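Local coordinates for protein transaminase (Bacillus megaterium, PDB 5G0A) that probably transfers amino groups between amines and carbonyl compounds with S selectivity, using pyridoxal-5'-phosphate as cofactor, at residues Lys207-Arg220 and Pro248-Leu262. Numbering follows the deposited sequence.
Sequences KDENGELLSVKYTR and PYEYIPQIRKMTKEL
Q254 crosses from helix 251-262 to the backbone of G211 and L213, just ahead of helix 214-226. Its CB lies against V216 CG2 (3.8 Å). CG stands anti to the carbonyl carbon (chi1 -80°) and the chain runs on extended, carrying the amide across. There OE1 accepts from L213 N at 2.8 Å, in the carbonyl plane and on a lone pair, in a fairly straight bond (161°). OE1 also lies 3.7 Å from V216 CG2. NE2 donates to G211 O at 3.1 Å, a more bent bond with the acceptor tilted from the amide plane. Together the two bonds fix the rotation of the amide. An alanine in its place would probably leave G211 O and the N-H of L213 without these mates and the V216 methyl less covered.

Next to the amide, V216 is a knob in the hole formed by Y251, Q254, I255 and M258; its CG2 meets Y251 CD1 obliquely, 3.8 Å away. L213, at the N-cap position, rests CD1 against P248 CG and against N and CA of Y251. M258 SD packs on R220 CB (3.8 Å), while its CE meets T219 CG2. S215 OG lies at the edge of the Y251 ring, whose OH is joined to T219 OG1 through a water and also bonds R144. R220 grips E212 side-on, NE to OE2 and NH2 to OE1, and has a second carboxylate in E224.

The axes of 214-220 and 251-262 run nearly parallel, 22° apart and 10.1 Å at closest, as parallel helices joined by strand 231-236 in the large PLP-binding domain of a fold-type I aminotransferase. An apolar core with two uncharged polar links, the Q254 amide and the water bridge, implies a contact held without a salt bridge across it.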
loop_
_atom_site.group_PDB
_atom_site.type_symbol
_atom_site.label_atom_id
_atom_site.label_comp_id
_atom_site.label_asym_id
_atom_site.label_seq_id
_atom_site.Cartn_x
_atom_site.Cartn_y
_atom_site.Cartn_z
ATOM N N LYS B 207 1.016 22.397 -27.000
ATOM C CA LYS B 207 -0.442 22.304 -26.887
ATOM C C LYS B 207 -0.972 21.407 -27.997
ATOM O O LYS B 207 -0.353 21.294 -29.057
ATOM C CB LYS B 207 -1.105 23.679 -27.027
ATOM C CG LYS B 207 -0.539 24.792 -26.165
ATOM C CD LYS B 207 -1.343 26.067 -26.375
ATOM C CE LYS B 207 -0.972 27.141 -25.367
ATOM N NZ LYS B 207 -2.020 28.195 -25.290
ATOM N N ASP B 208 -2.118 20.772 -27.759
ATOM C CA ASP B 208 -2.780 20.003 -28.809
ATOM C C ASP B 208 -3.619 20.940 -29.682
ATOM O O ASP B 208 -3.771 22.123 -29.359
ATOM C CB ASP B 208 -3.603 18.841 -28.225
ATOM C CG ASP B 208 -4.931 19.280 -27.615
ATOM O OD1 ASP B 208 -5.166 20.492 -27.423
ATOM O OD2 ASP B 208 -5.753 18.388 -27.323
ATOM N N GLU B 209 -4.158 20.407 -30.779
ATOM C CA GLU B 209 -4.967 21.190 -31.723
ATOM C C GLU B 209 -6.143 21.911 -31.050
ATOM O O GLU B 209 -6.564 22.979 -31.500
ATOM C CB GLU B 209 -5.467 20.292 -32.858
ATOM C CG GLU B 209 -5.891 21.038 -34.117
ATOM C CD GLU B 209 -6.199 20.111 -35.280
ATOM O OE1 GLU B 209 -6.513 18.922 -35.042
ATOM O OE2 GLU B 209 -6.126 20.575 -36.438
ATOM N N ASN B 210 -6.661 21.323 -29.973
ATOM C CA ASN B 210 -7.742 21.929 -29.187
ATOM C C ASN B 210 -7.285 23.052 -28.234
ATOM O O ASN B 210 -8.118 23.746 -27.645
ATOM C CB ASN B 210 -8.518 20.849 -28.417
ATOM C CG ASN B 210 -9.351 19.949 -29.325
ATOM O OD1 ASN B 210 -9.489 20.194 -30.526
ATOM N ND2 ASN B 210 -9.922 18.898 -28.741
ATOM N N GLY B 211 -5.970 23.223 -28.086
ATOM C CA GLY B 211 -5.402 24.302 -27.265
ATOM C C GLY B 211 -5.047 23.896 -25.839
ATOM O O GLY B 211 -4.521 24.701 -25.065
ATOM N N GLU B 212 -5.333 22.642 -25.500
ATOM C CA GLU B 212 -5.012 22.078 -24.188
ATOM C C GLU B 212 -3.505 21.820 -24.093
ATOM O O GLU B 212 -2.917 21.193 -24.975
ATOM C CB GLU B 212 -5.796 20.778 -23.992
ATOM C CG GLU B 212 -5.683 20.138 -22.615
ATOM C CD GLU B 212 -6.429 18.820 -22.513
ATOM O OE1 GLU B 212 -6.542 18.091 -23.528
ATOM O OE2 GLU B 212 -6.900 18.495 -21.406
ATOM N N LEU B 213 -2.871 22.334 -23.037
ATOM C CA LEU B 213 -1.464 22.037 -22.798
ATOM C C LEU B 213 -1.312 20.526 -22.695
ATOM O O LEU B 213 -2.161 19.844 -22.110
ATOM C CB LEU B 213 -0.961 22.728 -21.524
ATOM C CG LEU B 213 -0.732 24.241 -21.575
ATOM C CD1 LEU B 213 -0.471 24.789 -20.173
ATOM C CD2 LEU B 213 0.431 24.598 -22.485
ATOM N N LEU B 214 -0.238 20.001 -23.280
ATOM C CA LEU B 214 0.010 18.561 -23.281
ATOM C C LEU B 214 0.144 18.007 -21.859
ATOM O O LEU B 214 -0.319 16.899 -21.567
ATOM C CB LEU B 214 1.250 18.211 -24.115
ATOM C CG LEU B 214 1.041 17.671 -25.538
ATOM C CD1 LEU B 214 0.136 18.548 -26.388
ATOM C CD2 LEU B 214 2.382 17.448 -26.231
ATOM N N SER B 215 0.788 18.782 -20.990
ATOM C CA SER B 215 0.871 18.421 -19.575
ATOM C C SER B 215 -0.518 18.211 -18.976
ATOM O O SER B 215 -0.745 17.223 -18.268
ATOM C CB SER B 215 1.645 19.480 -18.786
ATOM O OG SER B 215 0.944 20.704 -18.831
ATOM N N VAL B 216 -1.427 19.159 -19.225
ATOM C CA VAL B 216 -2.813 19.056 -18.770
ATOM C C VAL B 216 -3.545 17.879 -19.425
ATOM O O VAL B 216 -4.268 17.118 -18.754
ATOM C CB VAL B 216 -3.584 20.382 -18.996
ATOM C CG1 VAL B 216 -5.059 20.219 -18.651
ATOM C CG2 VAL B 216 -2.946 21.522 -18.191
ATOM N N LYS B 217 -3.369 17.722 -20.737
ATOM C CA LYS B 217 -3.992 16.601 -21.454
ATOM C C LYS B 217 -3.665 15.257 -20.815
ATOM O O LYS B 217 -4.550 14.432 -20.577
ATOM C CB LYS B 217 -3.576 16.583 -22.943
ATOM C CG LYS B 217 -4.108 15.368 -23.695
ATOM C CD LYS B 217 -3.282 15.016 -24.923
ATOM C CE LYS B 217 -3.806 13.746 -25.577
ATOM N NZ LYS B 217 -5.015 13.993 -26.415
ATOM N N TYR B 218 -2.391 15.027 -20.542
ATOM C CA TYR B 218 -2.001 13.750 -20.007
ATOM C C TYR B 218 -2.440 13.593 -18.549
ATOM O O TYR B 218 -2.785 12.491 -18.123
ATOM C CB TYR B 218 -0.504 13.475 -20.189
ATOM C CG TYR B 218 -0.151 12.082 -19.751
ATOM C CD1 TYR B 218 -0.779 10.967 -20.335
ATOM C CD2 TYR B 218 0.770 11.855 -18.733
ATOM C CE1 TYR B 218 -0.482 9.683 -19.931
ATOM C CE2 TYR B 218 1.074 10.566 -18.323
ATOM C CZ TYR B 218 0.448 9.485 -18.925
ATOM O OH TYR B 218 0.735 8.200 -18.529
ATOM N N THR B 219 -2.455 14.700 -17.801
ATOM C CA THR B 219 -3.015 14.670 -16.438
ATOM C C THR B 219 -4.476 14.200 -16.478
ATOM O O THR B 219 -4.899 13.338 -15.708
ATOM C CB THR B 219 -2.924 16.059 -15.749
ATOM O OG1 THR B 219 -1.571 16.524 -15.770
ATOM C CG2 THR B 219 -3.404 15.996 -14.293
ATOM N N ARG B 220 -5.247 14.757 -17.401
ATOM C CA ARG B 220 -6.661 14.391 -17.522
ATOM C C ARG B 220 -6.794 12.909 -17.900
ATOM O O ARG B 220 -7.625 12.210 -17.346
ATOM C CB ARG B 220 -7.329 15.260 -18.586
ATOM C CG ARG B 220 -8.795 14.926 -18.835
ATOM C CD ARG B 220 -9.378 15.726 -19.997
ATOM N NE ARG B 220 -8.503 15.786 -21.169
ATOM C CZ ARG B 220 -8.443 14.873 -22.142
ATOM N NH1 ARG B 220 -9.194 13.777 -22.108
ATOM N NH2 ARG B 220 -7.605 15.055 -23.156
ATOM N N PRO B 248 3.864 27.890 -17.657
ATOM C CA PRO B 248 3.276 28.739 -18.685
ATOM C C PRO B 248 1.986 29.317 -18.136
ATOM O O PRO B 248 1.240 28.613 -17.441
ATOM C CB PRO B 248 2.968 27.755 -19.817
ATOM C CG PRO B 248 2.840 26.424 -19.147
ATOM C CD PRO B 248 3.855 26.465 -18.040
ATOM N N TYR B 249 1.731 30.589 -18.420
ATOM C CA TYR B 249 0.567 31.274 -17.869
ATOM C C TYR B 249 -0.697 30.422 -17.877
ATOM O O TYR B 249 -1.516 30.524 -16.975
ATOM C CB TYR B 249 0.278 32.587 -18.621
ATOM C CG TYR B 249 -0.960 33.249 -18.077
ATOM C CD1 TYR B 249 -0.900 33.997 -16.904
ATOM C CD2 TYR B 249 -2.204 33.078 -18.694
ATOM C CE1 TYR B 249 -2.033 34.585 -16.375
ATOM C CE2 TYR B 249 -3.350 33.656 -18.164
ATOM C CZ TYR B 249 -3.252 34.408 -17.006
ATOM O OH TYR B 249 -4.370 34.996 -16.461
ATOM N N GLU B 250 -0.867 29.610 -18.919
ATOM C CA GLU B 250 -2.119 28.919 -19.150
ATOM C C GLU B 250 -2.351 27.674 -18.292
ATOM O O GLU B 250 -3.479 27.199 -18.185
ATOM C CB GLU B 250 -2.233 28.515 -20.612
ATOM C CG GLU B 250 -3.516 29.006 -21.246
ATOM C CD GLU B 250 -3.721 30.492 -21.035
ATOM O OE1 GLU B 250 -2.853 31.269 -21.472
ATOM O OE2 GLU B 250 -4.742 30.883 -20.417
ATOM N N TYR B 251 -1.280 27.135 -17.735
ATOM C CA TYR B 251 -1.369 25.877 -16.965
ATOM C C TYR B 251 -2.411 25.907 -15.833
ATOM O O TYR B 251 -3.303 25.044 -15.780
ATOM C CB TYR B 251 0.020 25.469 -16.447
ATOM C CG TYR B 251 -0.039 24.187 -15.646
ATOM C CD1 TYR B 251 0.019 22.940 -16.282
ATOM C CD2 TYR B 251 -0.211 24.230 -14.256
ATOM C CE1 TYR B 251 -0.065 21.750 -15.549
ATOM C CE2 TYR B 251 -0.289 23.054 -13.510
ATOM C CZ TYR B 251 -0.214 21.829 -14.152
ATOM O OH TYR B 251 -0.295 20.684 -13.402
ATOM N N ILE B 252 -2.307 26.893 -14.938
ATOM C CA ILE B 252 -3.205 26.967 -13.783
ATOM C C ILE B 252 -4.682 27.170 -14.174
ATOM O O ILE B 252 -5.551 26.444 -13.703
ATOM C CB ILE B 252 -2.704 27.994 -12.712
ATOM C CG1 ILE B 252 -1.413 27.478 -12.037
ATOM C CG2 ILE B 252 -3.793 28.279 -11.675
ATOM C CD1 ILE B 252 -1.592 26.175 -11.219
ATOM N N PRO B 253 -4.977 28.135 -15.068
ATOM C CA PRO B 253 -6.362 28.188 -15.518
ATOM C C PRO B 253 -6.839 26.867 -16.129
ATOM O O PRO B 253 -7.996 26.473 -15.921
ATOM C CB PRO B 253 -6.353 29.338 -16.564
ATOM C CG PRO B 253 -5.229 30.212 -16.123
ATOM C CD PRO B 253 -4.181 29.274 -15.566
ATOM N N GLN B 254 -5.961 26.175 -16.854
ATOM C CA GLN B 254 -6.365 24.895 -17.444
ATOM C C GLN B 254 -6.587 23.792 -16.403
ATOM O O GLN B 254 -7.467 22.959 -16.564
ATOM C CB GLN B 254 -5.404 24.458 -18.540
ATOM C CG GLN B 254 -5.679 25.185 -19.850
ATOM C CD GLN B 254 -4.871 24.633 -21.018
ATOM O OE1 GLN B 254 -4.410 23.495 -21.005
ATOM N NE2 GLN B 254 -4.718 25.453 -22.053
ATOM N N ILE B 255 -5.797 23.804 -15.335
ATOM C CA ILE B 255 -6.014 22.852 -14.241
ATOM C C ILE B 255 -7.316 23.129 -13.498
ATOM O O ILE B 255 -8.037 22.194 -13.136
ATOM C CB ILE B 255 -4.806 22.814 -13.269
ATOM C CG1 ILE B 255 -3.614 22.086 -13.918
ATOM C CG2 ILE B 255 -5.195 22.199 -11.914
ATOM C CD1 ILE B 255 -3.808 20.607 -14.269
ATOM N N ARG B 256 -7.632 24.407 -13.286
ATOM C CA ARG B 256 -8.867 24.760 -12.610
ATOM C C ARG B 256 -10.072 24.267 -13.424
ATOM O O ARG B 256 -10.999 23.670 -12.884
ATOM C CB ARG B 256 -8.939 26.278 -12.356
ATOM C CG ARG B 256 -10.305 26.765 -11.898
ATOM C CD ARG B 256 -10.651 26.420 -10.450
ATOM N NE ARG B 256 -10.948 24.993 -10.244
ATOM C CZ ARG B 256 -11.294 24.453 -9.074
ATOM N NH1 ARG B 256 -11.418 25.192 -7.979
ATOM N NH2 ARG B 256 -11.537 23.146 -9.004
ATOM N N LYS B 257 -10.028 24.542 -14.727
ATOM C CA LYS B 257 -11.061 24.102 -15.662
ATOM C C LYS B 257 -11.175 22.573 -15.717
ATOM O O LYS B 257 -12.271 22.040 -15.599
ATOM C CB LYS B 257 -10.776 24.689 -17.054
ATOM C CG LYS B 257 -11.796 24.309 -18.119
ATOM C CD LYS B 257 -11.704 25.280 -19.301
ATOM C CE LYS B 257 -12.512 24.797 -20.503
ATOM N NZ LYS B 257 -11.875 23.637 -21.197
ATOM N N MET B 258 -10.046 21.886 -15.858
ATOM C CA MET B 258 -10.024 20.414 -15.939
ATOM C C MET B 258 -10.578 19.758 -14.664
ATOM O O MET B 258 -11.398 18.836 -14.734
ATOM C CB MET B 258 -8.601 19.900 -16.254
ATOM C CG MET B 258 -8.445 18.365 -16.225
ATOM S SD MET B 258 -6.778 17.802 -15.771
ATOM C CE MET B 258 -6.780 17.993 -13.978
ATOM N N THR B 259 -10.162 20.249 -13.494
ATOM C CA THR B 259 -10.713 19.723 -12.245
ATOM C C THR B 259 -12.237 19.935 -12.098
ATOM O O THR B 259 -12.966 19.027 -11.714
ATOM C CB THR B 259 -9.942 20.250 -11.001
ATOM O OG1 THR B 259 -9.933 21.690 -10.987
ATOM C CG2 THR B 259 -8.508 19.729 -11.001
ATOM N N LYS B 260 -12.719 21.132 -12.422
ATOM C CA LYS B 260 -14.159 21.404 -12.394
ATOM C C LYS B 260 -14.904 20.444 -13.337
ATOM O O LYS B 260 -15.945 19.905 -12.965
ATOM C CB LYS B 260 -14.448 22.839 -12.845
ATOM C CG LYS B 260 -14.115 23.949 -11.840
ATOM C CD LYS B 260 -15.040 23.955 -10.632
ATOM C CE LYS B 260 -14.824 25.228 -9.809
ATOM N NZ LYS B 260 -15.679 25.225 -8.591
ATOM N N GLU B 261 -14.363 20.251 -14.540
ATOM C CA GLU B 261 -15.010 19.370 -15.540
ATOM C C GLU B 261 -15.033 17.901 -15.102
ATOM O O GLU B 261 -16.001 17.183 -15.347
ATOM C CB GLU B 261 -14.316 19.501 -16.896
ATOM C CG GLU B 261 -14.552 20.848 -17.557
ATOM C CD GLU B 261 -13.779 21.039 -18.843
ATOM O OE1 GLU B 261 -12.887 20.219 -19.163
ATOM O OE2 GLU B 261 -14.052 22.039 -19.535
ATOM N N LEU B 262 -13.971 17.465 -14.422
ATOM C CA LEU B 262 -13.885 16.072 -13.949
ATOM C C LEU B 262 -14.571 15.820 -12.601
ATOM O O LEU B 262 -14.804 14.669 -12.237
ATOM C CB LEU B 262 -12.426 15.591 -13.905
ATOM C CG LEU B 262 -11.629 15.611 -15.224
ATOM C CD1 LEU B 262 -10.184 15.222 -14.977
ATOM C CD2 LEU B 262 -12.269 14.713 -16.280
HETATM O O HOH W 1 0.084 18.462 -14.623
#